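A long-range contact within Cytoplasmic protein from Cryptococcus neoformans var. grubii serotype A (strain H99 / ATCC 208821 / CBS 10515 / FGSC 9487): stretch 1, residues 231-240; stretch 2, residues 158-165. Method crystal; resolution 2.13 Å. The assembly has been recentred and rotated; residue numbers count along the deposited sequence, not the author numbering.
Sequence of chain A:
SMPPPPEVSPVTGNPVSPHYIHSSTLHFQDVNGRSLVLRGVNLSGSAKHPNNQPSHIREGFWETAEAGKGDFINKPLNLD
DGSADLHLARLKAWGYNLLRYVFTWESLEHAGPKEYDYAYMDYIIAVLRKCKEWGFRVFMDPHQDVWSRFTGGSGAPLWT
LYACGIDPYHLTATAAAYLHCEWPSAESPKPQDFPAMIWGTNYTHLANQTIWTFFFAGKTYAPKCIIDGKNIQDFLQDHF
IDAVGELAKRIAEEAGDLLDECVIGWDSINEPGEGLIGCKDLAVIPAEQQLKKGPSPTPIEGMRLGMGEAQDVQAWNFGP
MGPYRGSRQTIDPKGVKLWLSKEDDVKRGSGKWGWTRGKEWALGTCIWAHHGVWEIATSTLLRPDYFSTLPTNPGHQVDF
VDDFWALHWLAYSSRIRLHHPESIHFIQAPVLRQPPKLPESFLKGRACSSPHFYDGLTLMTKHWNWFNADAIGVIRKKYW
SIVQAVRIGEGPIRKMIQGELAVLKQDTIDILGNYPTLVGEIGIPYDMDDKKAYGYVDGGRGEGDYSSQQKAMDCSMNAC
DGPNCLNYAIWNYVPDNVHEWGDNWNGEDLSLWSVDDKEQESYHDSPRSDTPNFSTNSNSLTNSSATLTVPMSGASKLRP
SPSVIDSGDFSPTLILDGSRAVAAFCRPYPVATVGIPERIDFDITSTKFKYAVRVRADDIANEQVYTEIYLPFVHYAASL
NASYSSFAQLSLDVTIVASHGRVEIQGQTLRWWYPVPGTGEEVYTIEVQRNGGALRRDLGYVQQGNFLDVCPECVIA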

# COMPACT_ATOMS: atom_id res chain seq x y z
N ASN A 231 -13.33 21.91 -14.77
CA ASN A 231 -12.15 21.24 -15.30
C ASN A 231 -12.17 19.76 -14.90
O ASN A 231 -12.64 19.39 -13.83
CB ASN A 231 -10.87 21.90 -14.80
CG ASN A 231 -9.61 21.33 -15.49
OD1 ASN A 231 -9.05 20.33 -15.05
ND2 ASN A 231 -9.19 21.95 -16.56
N ILE A 232 -11.68 18.91 -15.80
CA ILE A 232 -11.58 17.48 -15.51
C ILE A 232 -10.91 17.22 -14.17
O ILE A 232 -11.24 16.25 -13.47
CB ILE A 232 -10.83 16.77 -16.67
CG1 ILE A 232 -10.79 15.26 -16.46
CG2 ILE A 232 -9.42 17.32 -16.80
CD1 ILE A 232 -12.13 14.64 -16.25
N GLN A 233 -9.99 18.09 -13.75
CA GLN A 233 -9.33 17.91 -12.46
C GLN A 233 -10.34 17.93 -11.32
O GLN A 233 -10.29 17.07 -10.42
CB GLN A 233 -8.27 19.00 -12.25
CG GLN A 233 -7.64 19.01 -10.87
CD GLN A 233 -6.76 20.24 -10.63
OE1 GLN A 233 -6.24 20.83 -11.57
NE2 GLN A 233 -6.61 20.61 -9.35
N ASP A 234 -11.26 18.90 -11.32
CA ASP A 234 -12.26 18.98 -10.26
C ASP A 234 -13.29 17.87 -10.38
O ASP A 234 -13.69 17.26 -9.37
CB ASP A 234 -12.95 20.35 -10.28
CG ASP A 234 -12.08 21.45 -9.66
OD1 ASP A 234 -11.28 21.15 -8.75
OD2 ASP A 234 -12.18 22.62 -10.10
N PHE A 235 -13.73 17.58 -11.60
CA PHE A 235 -14.66 16.48 -11.81
C PHE A 235 -14.12 15.19 -11.20
O PHE A 235 -14.79 14.56 -10.37
CB PHE A 235 -14.91 16.33 -13.32
CG PHE A 235 -15.95 15.32 -13.68
CD1 PHE A 235 -15.61 13.99 -13.87
CD2 PHE A 235 -17.27 15.69 -13.85
CE1 PHE A 235 -16.57 13.05 -14.21
CE2 PHE A 235 -18.24 14.76 -14.19
CZ PHE A 235 -17.89 13.45 -14.37
N LEU A 236 -12.90 14.80 -11.55
CA LEU A 236 -12.35 13.54 -11.03
C LEU A 236 -12.13 13.61 -9.52
O LEU A 236 -12.52 12.69 -8.80
CB LEU A 236 -11.05 13.19 -11.75
CG LEU A 236 -11.17 12.87 -13.24
CD1 LEU A 236 -9.81 12.64 -13.92
CD2 LEU A 236 -12.08 11.67 -13.45
N GLN A 237 -11.50 14.68 -9.03
CA GLN A 237 -11.21 14.74 -7.59
C GLN A 237 -12.50 14.81 -6.78
O GLN A 237 -12.61 14.15 -5.74
CB GLN A 237 -10.32 15.95 -7.26
CG GLN A 237 -8.87 15.81 -7.71
CD GLN A 237 -7.91 16.71 -6.94
OE1 GLN A 237 -8.05 16.92 -5.73
NE2 GLN A 237 -6.91 17.25 -7.64
N ASP A 238 -13.48 15.60 -7.22
CA ASP A 238 -14.73 15.73 -6.47
C ASP A 238 -15.49 14.41 -6.42
O ASP A 238 -16.09 14.08 -5.39
CB ASP A 238 -15.62 16.82 -7.09
CG ASP A 238 -15.11 18.22 -6.82
OD1 ASP A 238 -14.10 18.38 -6.10
OD2 ASP A 238 -15.72 19.18 -7.34
N HIS A 239 -15.50 13.65 -7.51
CA HIS A 239 -16.22 12.38 -7.48
C HIS A 239 -15.50 11.37 -6.58
O HIS A 239 -16.14 10.61 -5.85
CB HIS A 239 -16.40 11.83 -8.90
CG HIS A 239 -17.56 12.42 -9.63
ND1 HIS A 239 -17.46 13.58 -10.37
CD2 HIS A 239 -18.86 12.03 -9.73
CE1 HIS A 239 -18.65 13.88 -10.89
NE2 HIS A 239 -19.51 12.95 -10.51
N PHE A 240 -14.16 11.38 -6.59
CA PHE A 240 -13.43 10.46 -5.72
C PHE A 240 -13.62 10.82 -4.25
O PHE A 240 -13.87 9.95 -3.41
CB PHE A 240 -11.94 10.47 -6.09
CG PHE A 240 -11.06 9.79 -5.08
CD1 PHE A 240 -11.06 8.41 -4.95
CD2 PHE A 240 -10.25 10.53 -4.24
CE1 PHE A 240 -10.26 7.78 -4.01
CE2 PHE A 240 -9.45 9.91 -3.31
CZ PHE A 240 -9.45 8.54 -3.19
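Stretch 2 158-165: LWTLYACG

Stretch 2 holds a short helix that runs to Ala 163, lying nearly antiparallel to the longer helix of stretch 1: the N-to-C directions differ by 164°, and the axes approach to 11.3 Å. The register follows from this reversal, with the CA atoms of Ile 232 and Cys 164 7.4 Å apart and those of Leu 236 and Thr 160 7.5 Å apart. Each helix has a defined end here. Asn 231 caps the first, its OD1 accepting from Gln 233 N at 2.8 Å, while the second closes in a Schellman motif at Gly 165, whose positive phi (76°) suits glycine.

No hydrogen bond crosses the contact; packing alone joins the stretches. Ala 163, Thr 160 and Cys 164 are small residues set against Ile 232, Phe 235 and Leu 236. Ala 163 points toward the partner helix, its CB 4.1 Å from Phe 235 CE1, and its O lies 4.0 Å from Ile 232 CD1. Cys 164 SG rests 3.8 Å from Leu 236 CD1, and Thr 160 CB lies 4.2 Å from Leu 236 CD2.

Trp 159, chi1 p, leaves its backbone sideways, yet its ring reaches across. Trp 159 CZ3 comes within 3.8 Å of Phe 235 CE1, and the edge of the Trp 159 ring is turned toward the face of His 239, planes at 74°. That imidazole is steadied by its own helix, His 239 ND1 donating to Phe 235 O at 2.8 Å.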

# COMPACT_ATOMS: atom_id res chain seq x y z
N LEU A 158 -14.66 2.27 -14.45
CA LEU A 158 -14.39 2.35 -15.88
C LEU A 158 -14.84 3.67 -16.49
O LEU A 158 -14.23 4.16 -17.45
CB LEU A 158 -15.07 1.18 -16.59
CG LEU A 158 -15.06 1.16 -18.12
CD1 LEU A 158 -13.66 0.95 -18.66
CD2 LEU A 158 -16.00 0.06 -18.59
N TRP A 159 -15.91 4.27 -15.96
CA TRP A 159 -16.40 5.48 -16.60
C TRP A 159 -15.43 6.65 -16.47
O TRP A 159 -15.58 7.63 -17.21
CB TRP A 159 -17.78 5.86 -16.07
CG TRP A 159 -17.93 6.06 -14.58
CD1 TRP A 159 -18.47 5.18 -13.69
CD2 TRP A 159 -17.58 7.23 -13.83
NE1 TRP A 159 -18.47 5.73 -12.43
CE2 TRP A 159 -17.93 6.98 -12.49
CE3 TRP A 159 -17.01 8.46 -14.16
CZ2 TRP A 159 -17.72 7.92 -11.48
CZ3 TRP A 159 -16.80 9.38 -13.16
CH2 TRP A 159 -17.16 9.11 -11.83
N THR A 160 -14.43 6.58 -15.57
CA THR A 160 -13.46 7.67 -15.50
C THR A 160 -12.60 7.73 -16.76
O THR A 160 -12.19 8.82 -17.17
CB THR A 160 -12.56 7.55 -14.26
OG1 THR A 160 -11.84 6.31 -14.29
CG2 THR A 160 -13.39 7.66 -12.99
N LEU A 161 -12.32 6.58 -17.37
CA LEU A 161 -11.59 6.58 -18.64
C LEU A 161 -12.35 7.34 -19.72
O LEU A 161 -11.78 8.16 -20.44
CB LEU A 161 -11.34 5.14 -19.09
CG LEU A 161 -10.12 4.43 -18.52
CD1 LEU A 161 -10.33 4.19 -17.05
CD2 LEU A 161 -9.87 3.11 -19.24
N TYR A 162 -13.65 7.05 -19.86
CA TYR A 162 -14.46 7.77 -20.82
C TYR A 162 -14.51 9.25 -20.49
O TYR A 162 -14.43 10.09 -21.39
CB TYR A 162 -15.86 7.18 -20.85
CG TYR A 162 -15.94 5.84 -21.52
CD1 TYR A 162 -15.83 5.73 -22.90
CD2 TYR A 162 -16.12 4.69 -20.78
CE1 TYR A 162 -15.92 4.52 -23.52
CE2 TYR A 162 -16.21 3.47 -21.41
CZ TYR A 162 -16.11 3.39 -22.78
OH TYR A 162 -16.20 2.18 -23.40
N ALA A 163 -14.61 9.59 -19.21
CA ALA A 163 -14.60 11.00 -18.83
C ALA A 163 -13.32 11.69 -19.31
O ALA A 163 -13.35 12.88 -19.66
CB ALA A 163 -14.76 11.14 -17.32
N CYS A 164 -12.20 10.96 -19.34
CA CYS A 164 -10.92 11.48 -19.81
C CYS A 164 -10.74 11.39 -21.32
O CYS A 164 -9.67 11.73 -21.83
CB CYS A 164 -9.77 10.72 -19.12
SG CYS A 164 -9.69 11.04 -17.32
N GLY A 165 -11.78 10.98 -22.05
CA GLY A 165 -11.71 10.95 -23.49
C GLY A 165 -10.90 9.80 -24.05
O GLY A 165 -10.38 9.91 -25.16